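Local coordinates for protein beta-Ala-His dipeptidase (Homo sapiens, PDB 3DLJ) that hydrolyses Xaa-His dipeptides, above all carnosine and anserine, as a secreted two-zinc metallopeptidase of the M20 family, at residues 54-59 against 90-95; 286-291 against 318-323; 414-419 against 463-468; 261-264 against 268-271. All coordinates share one frame; numbering follows the deposited sequence.

Contact 1 (54-59 against 90-95); sequences RMMAVA and PVILAE
Met56 reaches from helix 46-65 onto Pro90 and Ile92, where strand 91-96 enters the mixed sheet of the zinc-bearing domain; the contact is an apolar helix-on-sheet joint. Its CB lies 4.0 Å from CG of Pro90, so the root of the side chain rests against the proline ring. The next carbon, CG of Met56, is 3.8 Å from the backbone O of Pro90. With CG beside the backbone N (chi1 -56°) and the chain bent again about CB-CG and CG-SD, the terminal methyl is brought to the Pro90 carbonyl. There the tip carbon CE of Met56 comes to 3.3 Å from Pro90 O, and also sits 4.3 Å from CG1 of Ile92. Ile92 answers from the sheet with an extended branch: its CD1 is 3.4 Å from the carbonyl O of Met56 and 3.7 Å from CB of Ala59, about one helical turn further on. Ala60 and Leu63 of the same helix also touch Ile92, and Phe53 touches Pro90. The side chain of Met56 is about 7 Å from those of His110, a zinc ligand, and Asp112, probably part of the active site. Carbon atoms do the touching, and the two carbonyl oxygens meet carbons alone across this joint, consistent with a helix and strand held together by close apolar fit and exclusion of water.

Contact 2 (286-291 against 318-323); sequences NTYKAI and HLWRYP
Tyr288 and Trp320 mark the nearest backbone approach between segments 286-291 and 318-323, yet their CA atoms are 10.2 Å apart, so long side chains must fill the gap. The contact joins the C-terminal ends of helices 282-289 and 312-320, a helix-to-helix packing whose Trp320 also lies on Ile423 and Arg424 of strand 421-425. Tyr288 and Trp320 run past each other in opposite directions and form a rim-to-rim aromatic pair, with neither ring over the face of the other. The Tyr288 ring and the six-membered ring of Trp320 have centroids 5.5 Å apart and planes inclined at 39°; CE2 of Tyr288 comes 3.3 Å from CE3 of Trp320. Beyond the ring, the phenol oxygen is wedged among carbons: OH of Tyr288 is 3.5 Å from CB of Trp320 and 3.2 Å from CG of Arg321. Arg321, the first residue to leave the helical conformation, places CG between its backbone N and carbonyl carbon (chi1 66°), which turns the aliphatic part of the chain to the phenol. Its polar end goes elsewhere, in a salt bridge from NE to Glu284 and a hydrogen bond from NH2 to the carbonyl O of Val278. Replacing Tyr288 with an alanine would probably open a gap between the two helix ends and leave the Trp320 ring without its aromatic neighbour. Ile291 comes in from the opposite direction to the indole, at its edge and near its plane, with CD1 4.2 Å from CH2 of Trp320.

Contact 3 (414-419 against 463-468); sequences TVFGTE and NRWNYI
An offset edge-to-face aromatic pair between Phe416 and Trp465 joins the C-terminal end of helix 403-416 to the first turn of helix 464-482, at the surface of the protein. The edge of Phe416 is turned toward the face of the six-membered ring of Trp465. The centroids lie roughly 5.1 Å apart and the planes meet at 63°, short of a perpendicular arrangement; the closest carbons are modelled nearer than carbons can sit, and the exact spacing is therefore doubtful. On the phenylalanine the CD2 and CE2 side of the ring does the touching, while the indole offers the far end of its benzene half, CZ2 and CH2. The nearest CA atoms of the two segments, those of Phe416 and Asn466, are 10.5 Å apart, and the two rings span the gap. Trp465 takes part by setting CG opposite the backbone N (chi1 -175°), which swings the indole out from its helix to meet the phenyl group coming the other way. A serine in place of Phe416 would probably take away the aromatic neighbour of the indole and leave a gap between the helix end and the first turn. Gly417, the first residue past helix 403-416, has a positive phi. On the other helix, Trp465 also packs on Trp209, and Asn466 ND2 bonds to the carbonyl O of Leu448. Asn466 OD1 lies at the edge of the Trp465 ring, in its plane, and accepts a weak hydrogen bond of 3.4 Å from ND2 of Asn463.

Contact 4 (261-264 against 268-271); sequences LVDS and ILVP
Leu261 and Leu269 share the one hydrogen bond between segments 261-264 and 268-271, which face each other across a tight reversal in the long loop linking helices 250-258 and 282-289. The bond runs from N of Leu269 to O of Leu261, 2.8 Å long and nearly straight at the hydrogen (170°). Next to it, Val262 and Ile268 form a single beta bridge with CA atoms 4.3 Å apart. The same Leu261 oxygen is approached by CA of Ile268 at 3.6 Å, a CA-H...O contact, so two donors of unequal strength converge on it. A methyl joins them: the chi1 of Ile268 (-54°) sets CG2 anti to the backbone N and brings it to 3.5 Å from Leu261 O.

Van der Waals contacts flank this link. Leu261 and Val270 run alongside each other, with CD2 of Leu261 3.9 Å from CG2 of Val270. Leu269 folds back over the first segment, where CD1 of Leu269 is 3.9 Å from the backbone C atom of Val262. The same CD1 of Leu269 is 4.0 Å from CB of Asp263.

The polar end of Asp263 serves the turn itself, where OD1 accepts hydrogen bonds from N of Ser265, an Asx turn, and from N of His267. Leu261 and Ile268 also touch Leu325 of strand 324-331, and Val270 meets helix 361-377. The chemistry implies a reversal closed by backbone and carboxylate bonds and fastened by its aliphatic side chains to the neighbouring sheet and helix.

How the contacts relate
Contacts 2 and 4 touch each other: the carbonyl C of Pro323, just beyond helix 312-320, packs 4.0 Å from CD1 of Ile268, although the centres of the two contacts are 21 Å apart. Contact 3 comes within about 9 Å of contact 2 and about 11 Å of contact 1, nearest atoms in both cases. Contact 1 lies across the chain's centre from contacts 2 and 4, its centre 44 Å from that of contact 4. It is also the one beside the catalytic centre, with the Met56 side chain about 12 Å from a zinc ion; the other three, helix ends in contacts 2 and 3 and a loop reversal in contact 4, lie away from the annotated sites.

Contact 1 (54-59 against 90-95)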
loop_
_atom_site.group_PDB
_atom_site.type_symbol
_atom_site.label_atom_id
_atom_site.label_comp_id
_atom_site.label_asym_id
_atom_site.label_seq_id
_atom_site.Cartn_x
_atom_site.Cartn_y
_atom_site.Cartn_z
ATOM N N ARG A 54 4.679 -10.474 18.261
ATOM C CA ARG A 54 3.512 -10.649 19.119
ATOM C C ARG A 54 2.217 -10.494 18.321
ATOM O O ARG A 54 1.271 -11.232 18.547
ATOM C CB ARG A 54 3.520 -9.662 20.271
ATOM C CG ARG A 54 2.524 -10.054 21.335
ATOM C CD ARG A 54 2.708 -9.252 22.589
ATOM N NE ARG A 54 2.341 -7.863 22.359
ATOM C CZ ARG A 54 1.126 -7.366 22.534
ATOM N NH1 ARG A 54 0.932 -6.081 22.292
ATOM N NH2 ARG A 54 0.108 -8.138 22.943
ATOM N N MET A 55 2.211 -9.540 17.389
ATOM C CA MET A 55 1.128 -9.323 16.431
ATOM C C MET A 55 0.808 -10.576 15.611
ATOM O O MET A 55 -0.342 -10.997 15.534
ATOM C CB MET A 55 1.478 -8.145 15.491
ATOM C CG MET A 55 0.348 -7.692 14.534
ATOM S SD MET A 55 -1.099 -6.926 15.301
ATOM C CE MET A 55 -2.179 -8.371 15.622
ATOM N N MET A 56 1.827 -11.159 14.982
ATOM C CA MET A 56 1.656 -12.399 14.230
ATOM C C MET A 56 1.117 -13.506 15.118
ATOM O O MET A 56 0.297 -14.306 14.672
ATOM C CB MET A 56 2.972 -12.814 13.562
ATOM C CG MET A 56 3.553 -11.709 12.643
ATOM S SD MET A 56 2.303 -10.993 11.557
ATOM C CE MET A 56 2.081 -12.323 10.374
ATOM N N ALA A 57 1.562 -13.553 16.377
ATOM C CA ALA A 57 1.075 -14.555 17.339
ATOM C C ALA A 57 -0.389 -14.344 17.735
ATOM O O ALA A 57 -1.161 -15.309 17.854
ATOM C CB ALA A 57 1.982 -14.577 18.575
ATOM N N VAL A 58 -0.778 -13.085 17.923
ATOM C CA VAL A 58 -2.172 -12.725 18.225
ATOM C C VAL A 58 -3.132 -13.095 17.069
ATOM O O VAL A 58 -4.227 -13.647 17.302
ATOM C CB VAL A 58 -2.298 -11.219 18.595
ATOM C CG1 VAL A 58 -3.783 -10.751 18.593
ATOM C CG2 VAL A 58 -1.651 -10.956 19.955
ATOM N N ALA A 59 -2.698 -12.798 15.840
ATOM C CA ALA A 59 -3.394 -13.202 14.610
ATOM C C ALA A 59 -3.464 -14.730 14.403
ATOM O O ALA A 59 -4.508 -15.250 14.015
ATOM C CB ALA A 59 -2.757 -12.521 13.391
ATOM N N PRO A 90 7.089 -14.375 11.526
ATOM C CA PRO A 90 6.585 -15.528 10.792
ATOM C C PRO A 90 5.492 -15.137 9.825
ATOM O O PRO A 90 4.856 -14.085 9.986
ATOM C CB PRO A 90 6.042 -16.463 11.891
ATOM C CG PRO A 90 5.777 -15.588 13.058
ATOM C CD PRO A 90 6.858 -14.513 12.977
ATOM N N VAL A 91 5.316 -15.946 8.792
ATOM C CA VAL A 91 4.209 -15.746 7.894
ATOM C C VAL A 91 3.125 -16.739 8.332
ATOM O O VAL A 91 3.406 -17.918 8.553
ATOM C CB VAL A 91 4.607 -15.928 6.418
ATOM C CG1 VAL A 91 3.366 -16.035 5.554
ATOM C CG2 VAL A 91 5.473 -14.738 5.941
ATOM N N ILE A 92 1.902 -16.245 8.500
ATOM C CA ILE A 92 0.797 -17.134 8.760
ATOM C C ILE A 92 0.315 -17.714 7.448
ATOM O O ILE A 92 0.029 -16.974 6.504
ATOM C CB ILE A 92 -0.354 -16.439 9.498
ATOM C CG1 ILE A 92 0.098 -16.085 10.914
ATOM C CG2 ILE A 92 -1.628 -17.336 9.494
ATOM C CD1 ILE A 92 -0.871 -15.223 11.651
ATOM N N LEU A 93 0.274 -19.046 7.399
ATOM C CA LEU A 93 -0.356 -19.779 6.311
ATOM C C LEU A 93 -1.474 -20.631 6.887
ATOM O O LEU A 93 -1.205 -21.696 7.458
ATOM C CB LEU A 93 0.661 -20.664 5.589
ATOM C CG LEU A 93 1.765 -20.003 4.751
ATOM C CD1 LEU A 93 2.585 -21.099 4.093
ATOM C CD2 LEU A 93 1.182 -19.091 3.699
ATOM N N ALA A 94 -2.716 -20.162 6.730
ATOM C CA ALA A 94 -3.883 -20.771 7.394
ATOM C C ALA A 94 -4.961 -21.243 6.419
ATOM O O ALA A 94 -5.198 -20.599 5.397
ATOM C CB ALA A 94 -4.475 -19.793 8.401
ATOM N N GLU A 95 -5.597 -22.381 6.727
ATOM C CA GLU A 95 -6.725 -22.889 5.936
ATOM C C GLU A 95 -7.967 -23.138 6.802
ATOM O O GLU A 95 -7.892 -23.780 7.844
ATOM C CB GLU A 95 -6.341 -24.127 5.071
ATOM C CG GLU A 95 -6.525 -25.526 5.681
ATOM C CD GLU A 95 -6.066 -26.684 4.758
ATOM O OE1 GLU A 95 -5.162 -27.464 5.140
ATOM O OE2 GLU A 95 -6.622 -26.835 3.650
#

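Contact 2 (286-291 against 318-323)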
loop_
_atom_site.group_PDB
_atom_site.type_symbol
_atom_site.label_atom_id
_atom_site.label_comp_id
_atom_site.label_asym_id
_atom_site.label_seq_id
_atom_site.Cartn_x
_atom_site.Cartn_y
_atom_site.Cartn_z
ATOM N N ASN A 286 -12.846 7.533 -23.165
ATOM C CA ASN A 286 -14.235 7.209 -22.841
ATOM C C ASN A 286 -14.422 6.488 -21.503
ATOM O O ASN A 286 -15.328 6.808 -20.743
ATOM C CB ASN A 286 -14.873 6.427 -23.982
ATOM C CG ASN A 286 -15.360 7.333 -25.111
ATOM O OD1 ASN A 286 -15.282 8.559 -25.018
ATOM N ND2 ASN A 286 -15.881 6.726 -26.182
ATOM N N THR A 287 -13.543 5.532 -21.232
ATOM C CA THR A 287 -13.449 4.841 -19.954
ATOM C C THR A 287 -13.320 5.806 -18.765
ATOM O O THR A 287 -13.929 5.580 -17.719
ATOM C CB THR A 287 -12.250 3.837 -19.998
ATOM O OG1 THR A 287 -12.533 2.796 -20.949
ATOM C CG2 THR A 287 -11.979 3.212 -18.664
ATOM N N TYR A 288 -12.531 6.866 -18.930
ATOM C CA TYR A 288 -12.363 7.890 -17.902
ATOM C C TYR A 288 -13.579 8.772 -17.722
ATOM O O TYR A 288 -13.938 9.114 -16.597
ATOM C CB TYR A 288 -11.097 8.718 -18.158
ATOM C CG TYR A 288 -9.857 7.953 -17.790
ATOM C CD1 TYR A 288 -9.192 7.155 -18.718
ATOM C CD2 TYR A 288 -9.376 7.993 -16.495
ATOM C CE1 TYR A 288 -8.053 6.428 -18.347
ATOM C CE2 TYR A 288 -8.260 7.300 -16.123
ATOM C CZ TYR A 288 -7.599 6.512 -17.035
ATOM O OH TYR A 288 -6.486 5.826 -16.596
ATOM N N LYS A 289 -14.223 9.128 -18.825
ATOM C CA LYS A 289 -15.458 9.898 -18.795
ATOM C C LYS A 289 -16.574 9.168 -18.038
ATOM O O LYS A 289 -17.457 9.807 -17.480
ATOM C CB LYS A 289 -15.903 10.231 -20.224
ATOM N N ALA A 290 -16.519 7.834 -18.011
ATOM C CA ALA A 290 -17.563 7.023 -17.369
ATOM C C ALA A 290 -17.354 6.791 -15.871
ATOM O O ALA A 290 -18.199 6.182 -15.228
ATOM C CB ALA A 290 -17.742 5.678 -18.099
ATOM N N ILE A 291 -16.224 7.261 -15.333
ATOM C CA ILE A 291 -15.919 7.163 -13.896
ATOM C C ILE A 291 -16.654 8.281 -13.146
ATOM O O ILE A 291 -16.811 9.387 -13.672
ATOM C CB ILE A 291 -14.398 7.246 -13.613
ATOM C CG1 ILE A 291 -13.639 6.099 -14.301
ATOM C CG2 ILE A 291 -14.122 7.291 -12.120
ATOM C CD1 ILE A 291 -13.657 4.769 -13.578
ATOM N N HIS A 318 -3.703 11.242 -14.804
ATOM C CA HIS A 318 -2.388 11.555 -14.244
ATOM C C HIS A 318 -2.006 10.715 -13.020
ATOM O O HIS A 318 -0.828 10.482 -12.755
ATOM C CB HIS A 318 -2.190 13.068 -14.067
ATOM C CG HIS A 318 -1.789 13.728 -15.345
ATOM N ND1 HIS A 318 -2.705 14.138 -16.290
ATOM C CD2 HIS A 318 -0.567 13.960 -15.880
ATOM C CE1 HIS A 318 -2.066 14.621 -17.340
ATOM N NE2 HIS A 318 -0.767 14.520 -17.118
ATOM N N LEU A 319 -3.035 10.232 -12.335
ATOM C CA LEU A 319 -2.937 9.261 -11.255
ATOM C C LEU A 319 -2.732 7.818 -11.736
ATOM O O LEU A 319 -2.000 7.036 -11.102
ATOM C CB LEU A 319 -4.237 9.308 -10.436
ATOM C CG LEU A 319 -4.511 10.478 -9.497
ATOM C CD1 LEU A 319 -5.734 10.184 -8.621
ATOM C CD2 LEU A 319 -3.251 10.759 -8.624
ATOM N N TRP A 320 -3.373 7.459 -12.843
ATOM C CA TRP A 320 -3.466 6.053 -13.217
ATOM C C TRP A 320 -2.619 5.609 -14.402
ATOM O O TRP A 320 -2.168 4.468 -14.444
ATOM C CB TRP A 320 -4.919 5.662 -13.486
ATOM C CG TRP A 320 -5.859 5.813 -12.320
ATOM C CD1 TRP A 320 -5.535 6.026 -10.992
ATOM C CD2 TRP A 320 -7.283 5.726 -12.373
ATOM N NE1 TRP A 320 -6.670 6.097 -10.237
ATOM C CE2 TRP A 320 -7.761 5.919 -11.056
ATOM C CE3 TRP A 320 -8.213 5.500 -13.417
ATOM C CZ2 TRP A 320 -9.126 5.896 -10.748
ATOM C CZ3 TRP A 320 -9.564 5.485 -13.116
ATOM C CH2 TRP A 320 -10.009 5.683 -11.787
ATOM N N ARG A 321 -2.435 6.495 -15.368
ATOM C CA ARG A 321 -1.902 6.083 -16.673
ATOM C C ARG A 321 -0.822 7.007 -17.256
ATOM O O ARG A 321 -0.310 6.772 -18.356
ATOM C CB ARG A 321 -3.053 5.809 -17.669
ATOM C CG ARG A 321 -3.896 7.023 -18.080
ATOM C CD ARG A 321 -3.262 7.769 -19.277
ATOM N NE ARG A 321 -3.236 6.955 -20.497
ATOM C CZ ARG A 321 -2.309 7.040 -21.458
ATOM N NH1 ARG A 321 -1.290 7.887 -21.352
ATOM N NH2 ARG A 321 -2.383 6.268 -22.531
ATOM N N TYR A 322 -0.478 8.049 -16.503
ATOM C CA TYR A 322 0.711 8.845 -16.791
ATOM C C TYR A 322 1.749 8.651 -15.675
ATOM O O TYR A 322 1.390 8.446 -14.521
ATOM C CB TYR A 322 0.364 10.323 -16.953
ATOM C CG TYR A 322 -0.398 10.681 -18.216
ATOM C CD1 TYR A 322 -1.710 11.140 -18.143
ATOM C CD2 TYR A 322 0.196 10.605 -19.474
ATOM C CE1 TYR A 322 -2.417 11.505 -19.269
ATOM C CE2 TYR A 322 -0.503 10.967 -20.605
ATOM C CZ TYR A 322 -1.820 11.411 -20.497
ATOM O OH TYR A 322 -2.550 11.785 -21.617
ATOM N N PRO A 323 3.056 8.699 -16.021
ATOM C CA PRO A 323 4.067 8.599 -14.976
ATOM C C PRO A 323 4.075 9.869 -14.109
ATOM O O PRO A 323 3.572 10.909 -14.522
ATOM C CB PRO A 323 5.372 8.467 -15.778
ATOM C CG PRO A 323 5.098 9.131 -17.043
ATOM C CD PRO A 323 3.661 8.863 -17.355
#

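Contact 3 (414-419 against 463-468)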
loop_
_atom_site.group_PDB
_atom_site.type_symbol
_atom_site.label_atom_id
_atom_site.label_comp_id
_atom_site.label_asym_id
_atom_site.label_seq_id
_atom_site.Cartn_x
_atom_site.Cartn_y
_atom_site.Cartn_z
ATOM N N THR A 414 -24.928 -5.786 -3.745
ATOM C CA THR A 414 -25.747 -6.278 -2.617
ATOM C C THR A 414 -25.647 -5.400 -1.365
ATOM O O THR A 414 -26.676 -5.057 -0.765
ATOM C CB THR A 414 -25.407 -7.754 -2.242
ATOM O OG1 THR A 414 -25.836 -8.626 -3.286
ATOM C CG2 THR A 414 -26.098 -8.179 -0.952
ATOM N N VAL A 415 -24.419 -5.047 -0.973
ATOM C CA VAL A 415 -24.181 -4.351 0.310
ATOM C C VAL A 415 -24.416 -2.836 0.234
ATOM O O VAL A 415 -24.971 -2.234 1.154
ATOM C CB VAL A 415 -22.784 -4.685 0.906
ATOM C CG1 VAL A 415 -22.494 -3.860 2.152
ATOM C CG2 VAL A 415 -22.703 -6.178 1.233
ATOM N N PHE A 416 -24.010 -2.232 -0.875
ATOM C CA PHE A 416 -24.047 -0.781 -0.992
ATOM C C PHE A 416 -25.186 -0.304 -1.875
ATOM O O PHE A 416 -25.473 0.893 -1.929
ATOM C CB PHE A 416 -22.673 -0.228 -1.421
ATOM C CG PHE A 416 -21.580 -0.462 -0.385
ATOM C CD1 PHE A 416 -20.692 -1.526 -0.511
ATOM C CD2 PHE A 416 -21.466 0.365 0.732
ATOM C CE1 PHE A 416 -19.699 -1.750 0.451
ATOM C CE2 PHE A 416 -20.453 0.152 1.703
ATOM C CZ PHE A 416 -19.582 -0.902 1.559
ATOM N N GLY A 417 -25.847 -1.252 -2.540
ATOM C CA GLY A 417 -26.998 -0.950 -3.364
ATOM C C GLY A 417 -26.644 -0.204 -4.628
ATOM O O GLY A 417 -27.511 0.393 -5.265
ATOM N N THR A 418 -25.373 -0.228 -5.006
ATOM C CA THR A 418 -24.956 0.470 -6.220
ATOM C C THR A 418 -23.833 -0.242 -6.964
ATOM O O THR A 418 -23.119 -1.065 -6.392
ATOM C CB THR A 418 -24.549 1.936 -5.935
ATOM O OG1 THR A 418 -24.150 2.557 -7.165
ATOM C CG2 THR A 418 -23.406 2.003 -4.919
ATOM N N GLU A 419 -23.676 0.094 -8.239
ATOM C CA GLU A 419 -22.593 -0.463 -9.035
ATOM C C GLU A 419 -21.248 0.169 -8.668
ATOM O O GLU A 419 -21.132 1.402 -8.608
ATOM C CB GLU A 419 -22.865 -0.305 -10.539
ATOM C CG GLU A 419 -24.047 -1.127 -11.066
ATOM C CD GLU A 419 -23.805 -2.636 -11.021
ATOM O OE1 GLU A 419 -22.626 -3.059 -11.078
ATOM O OE2 GLU A 419 -24.797 -3.397 -10.936
ATOM N N ASN A 463 -12.921 4.783 8.371
ATOM C CA ASN A 463 -14.295 5.060 8.807
ATOM C C ASN A 463 -14.974 3.820 9.393
ATOM O O ASN A 463 -14.855 2.729 8.838
ATOM C CB ASN A 463 -15.156 5.626 7.660
ATOM C CG ASN A 463 -14.571 6.888 7.059
ATOM O OD1 ASN A 463 -13.778 7.578 7.690
ATOM N ND2 ASN A 463 -14.965 7.201 5.835
ATOM N N ARG A 464 -15.690 3.987 10.510
ATOM C CA ARG A 464 -16.476 2.882 11.087
ATOM C C ARG A 464 -17.407 2.254 10.036
ATOM O O ARG A 464 -17.537 1.030 9.959
ATOM C CB ARG A 464 -17.291 3.352 12.304
ATOM C CG ARG A 464 -18.198 2.271 12.875
ATOM C CD ARG A 464 -19.205 2.797 13.908
ATOM N NE ARG A 464 -18.600 2.904 15.230
ATOM C CZ ARG A 464 -18.629 1.963 16.172
ATOM N NH1 ARG A 464 -18.033 2.199 17.325
ATOM N NH2 ARG A 464 -19.240 0.798 15.973
ATOM N N TRP A 465 -18.036 3.098 9.219
ATOM C CA TRP A 465 -18.961 2.621 8.199
ATOM C C TRP A 465 -18.269 1.721 7.179
ATOM O O TRP A 465 -18.796 0.651 6.836
ATOM C CB TRP A 465 -19.622 3.802 7.518
ATOM C CG TRP A 465 -20.687 3.468 6.526
ATOM C CD1 TRP A 465 -22.012 3.183 6.786
ATOM C CD2 TRP A 465 -20.548 3.458 5.098
ATOM N NE1 TRP A 465 -22.686 2.970 5.604
ATOM C CE2 TRP A 465 -21.815 3.132 4.556
ATOM C CE3 TRP A 465 -19.466 3.667 4.226
ATOM C CZ2 TRP A 465 -22.036 3.017 3.172
ATOM C CZ3 TRP A 465 -19.687 3.558 2.847
ATOM C CH2 TRP A 465 -20.964 3.243 2.336
ATOM N N ASN A 466 -17.090 2.141 6.716
ATOM C CA ASN A 466 -16.273 1.338 5.802
ATOM C C ASN A 466 -15.818 0.014 6.394
ATOM O O ASN A 466 -15.819 -1.009 5.704
ATOM C CB ASN A 466 -15.052 2.111 5.362
ATOM C CG ASN A 466 -15.392 3.259 4.464
ATOM O OD1 ASN A 466 -16.161 4.139 4.827
ATOM N ND2 ASN A 466 -14.788 3.278 3.287
ATOM N N TYR A 467 -15.424 0.045 7.663
ATOM C CA TYR A 467 -14.959 -1.136 8.380
ATOM C C TYR A 467 -16.080 -2.157 8.616
ATOM O O TYR A 467 -15.880 -3.350 8.443
ATOM C CB TYR A 467 -14.338 -0.687 9.712
ATOM C CG TYR A 467 -13.860 -1.773 10.649
ATOM C CD1 TYR A 467 -12.906 -2.724 10.237
ATOM C CD2 TYR A 467 -14.317 -1.823 11.974
ATOM C CE1 TYR A 467 -12.437 -3.714 11.112
ATOM C CE2 TYR A 467 -13.850 -2.793 12.854
ATOM C CZ TYR A 467 -12.896 -3.745 12.416
ATOM O OH TYR A 467 -12.425 -4.738 13.289
ATOM N N ILE A 468 -17.255 -1.668 9.004
ATOM C CA ILE A 468 -18.414 -2.505 9.312
ATOM C C ILE A 468 -19.173 -2.959 8.074
ATOM O O ILE A 468 -19.462 -4.149 7.928
ATOM C CB ILE A 468 -19.351 -1.804 10.315
ATOM C CG1 ILE A 468 -18.603 -1.554 11.634
ATOM C CG2 ILE A 468 -20.615 -2.638 10.563
ATOM C CD1 ILE A 468 -18.002 -2.817 12.291
#

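Contact 4 (261-264 against 268-271)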
loop_
_atom_site.group_PDB
_atom_site.type_symbol
_atom_site.label_atom_id
_atom_site.label_comp_id
_atom_site.label_asym_id
_atom_site.label_seq_id
_atom_site.Cartn_x
_atom_site.Cartn_y
_atom_site.Cartn_z
ATOM N N LEU A 261 14.674 17.671 -12.243
ATOM C CA LEU A 261 13.887 16.460 -12.510
ATOM C C LEU A 261 12.477 16.686 -13.050
ATOM O O LEU A 261 12.003 15.901 -13.860
ATOM C CB LEU A 261 13.809 15.584 -11.245
ATOM C CG LEU A 261 15.102 14.890 -10.775
ATOM C CD1 LEU A 261 14.954 14.419 -9.332
ATOM C CD2 LEU A 261 15.580 13.752 -11.692
ATOM N N VAL A 262 11.812 17.744 -12.586
ATOM C CA VAL A 262 10.399 17.973 -12.873
ATOM C C VAL A 262 10.143 19.488 -12.973
ATOM O O VAL A 262 10.819 20.289 -12.320
ATOM C CB VAL A 262 9.483 17.274 -11.800
ATOM C CG1 VAL A 262 9.644 17.898 -10.405
ATOM C CG2 VAL A 262 8.013 17.269 -12.214
ATOM N N ASP A 263 9.202 19.914 -13.803
ATOM C CA ASP A 263 8.943 21.355 -13.850
ATOM C C ASP A 263 7.710 21.758 -13.027
ATOM O O ASP A 263 7.092 20.901 -12.367
ATOM C CB ASP A 263 8.956 21.884 -15.288
ATOM C CG ASP A 263 7.728 21.489 -16.090
ATOM O OD1 ASP A 263 6.744 20.977 -15.519
ATOM O OD2 ASP A 263 7.744 21.714 -17.317
ATOM N N SER A 264 7.360 23.047 -13.043
ATOM C CA SER A 264 6.222 23.514 -12.224
ATOM C C SER A 264 4.853 22.947 -12.647
ATOM O O SER A 264 3.913 22.963 -11.861
ATOM C CB SER A 264 6.178 25.048 -12.104
ATOM O OG SER A 264 6.121 25.688 -13.378
ATOM N N ILE A 268 7.843 15.815 -16.251
ATOM C CA ILE A 268 9.135 15.236 -15.923
ATOM C C ILE A 268 10.181 15.573 -16.993
ATOM O O ILE A 268 9.972 15.343 -18.167
ATOM C CB ILE A 268 9.046 13.696 -15.739
ATOM C CG1 ILE A 268 7.974 13.321 -14.703
ATOM C CG2 ILE A 268 10.446 13.119 -15.371
ATOM C CD1 ILE A 268 7.536 11.839 -14.713
ATOM N N LEU A 269 11.326 16.061 -16.536
ATOM C CA LEU A 269 12.370 16.604 -17.403
ATOM C C LEU A 269 13.490 15.627 -17.791
ATOM O O LEU A 269 14.366 15.980 -18.577
ATOM C CB LEU A 269 12.956 17.887 -16.767
ATOM C CG LEU A 269 11.984 19.083 -16.619
ATOM C CD1 LEU A 269 12.606 20.258 -15.833
ATOM C CD2 LEU A 269 11.489 19.583 -17.995
ATOM N N VAL A 270 13.468 14.409 -17.249
ATOM C CA VAL A 270 14.432 13.370 -17.634
ATOM C C VAL A 270 14.182 12.991 -19.095
ATOM O O VAL A 270 13.070 12.571 -19.425
ATOM C CB VAL A 270 14.293 12.115 -16.706
ATOM C CG1 VAL A 270 15.166 10.952 -17.207
ATOM C CG2 VAL A 270 14.588 12.494 -15.233
ATOM N N PRO A 271 15.184 13.187 -19.986
ATOM C CA PRO A 271 14.969 12.766 -21.390
ATOM C C PRO A 271 14.710 11.258 -21.571
ATOM O O PRO A 271 15.347 10.425 -20.900
ATOM C CB PRO A 271 16.255 13.205 -22.108
ATOM C CG PRO A 271 16.850 14.305 -21.198
ATOM C CD PRO A 271 16.496 13.848 -19.796
#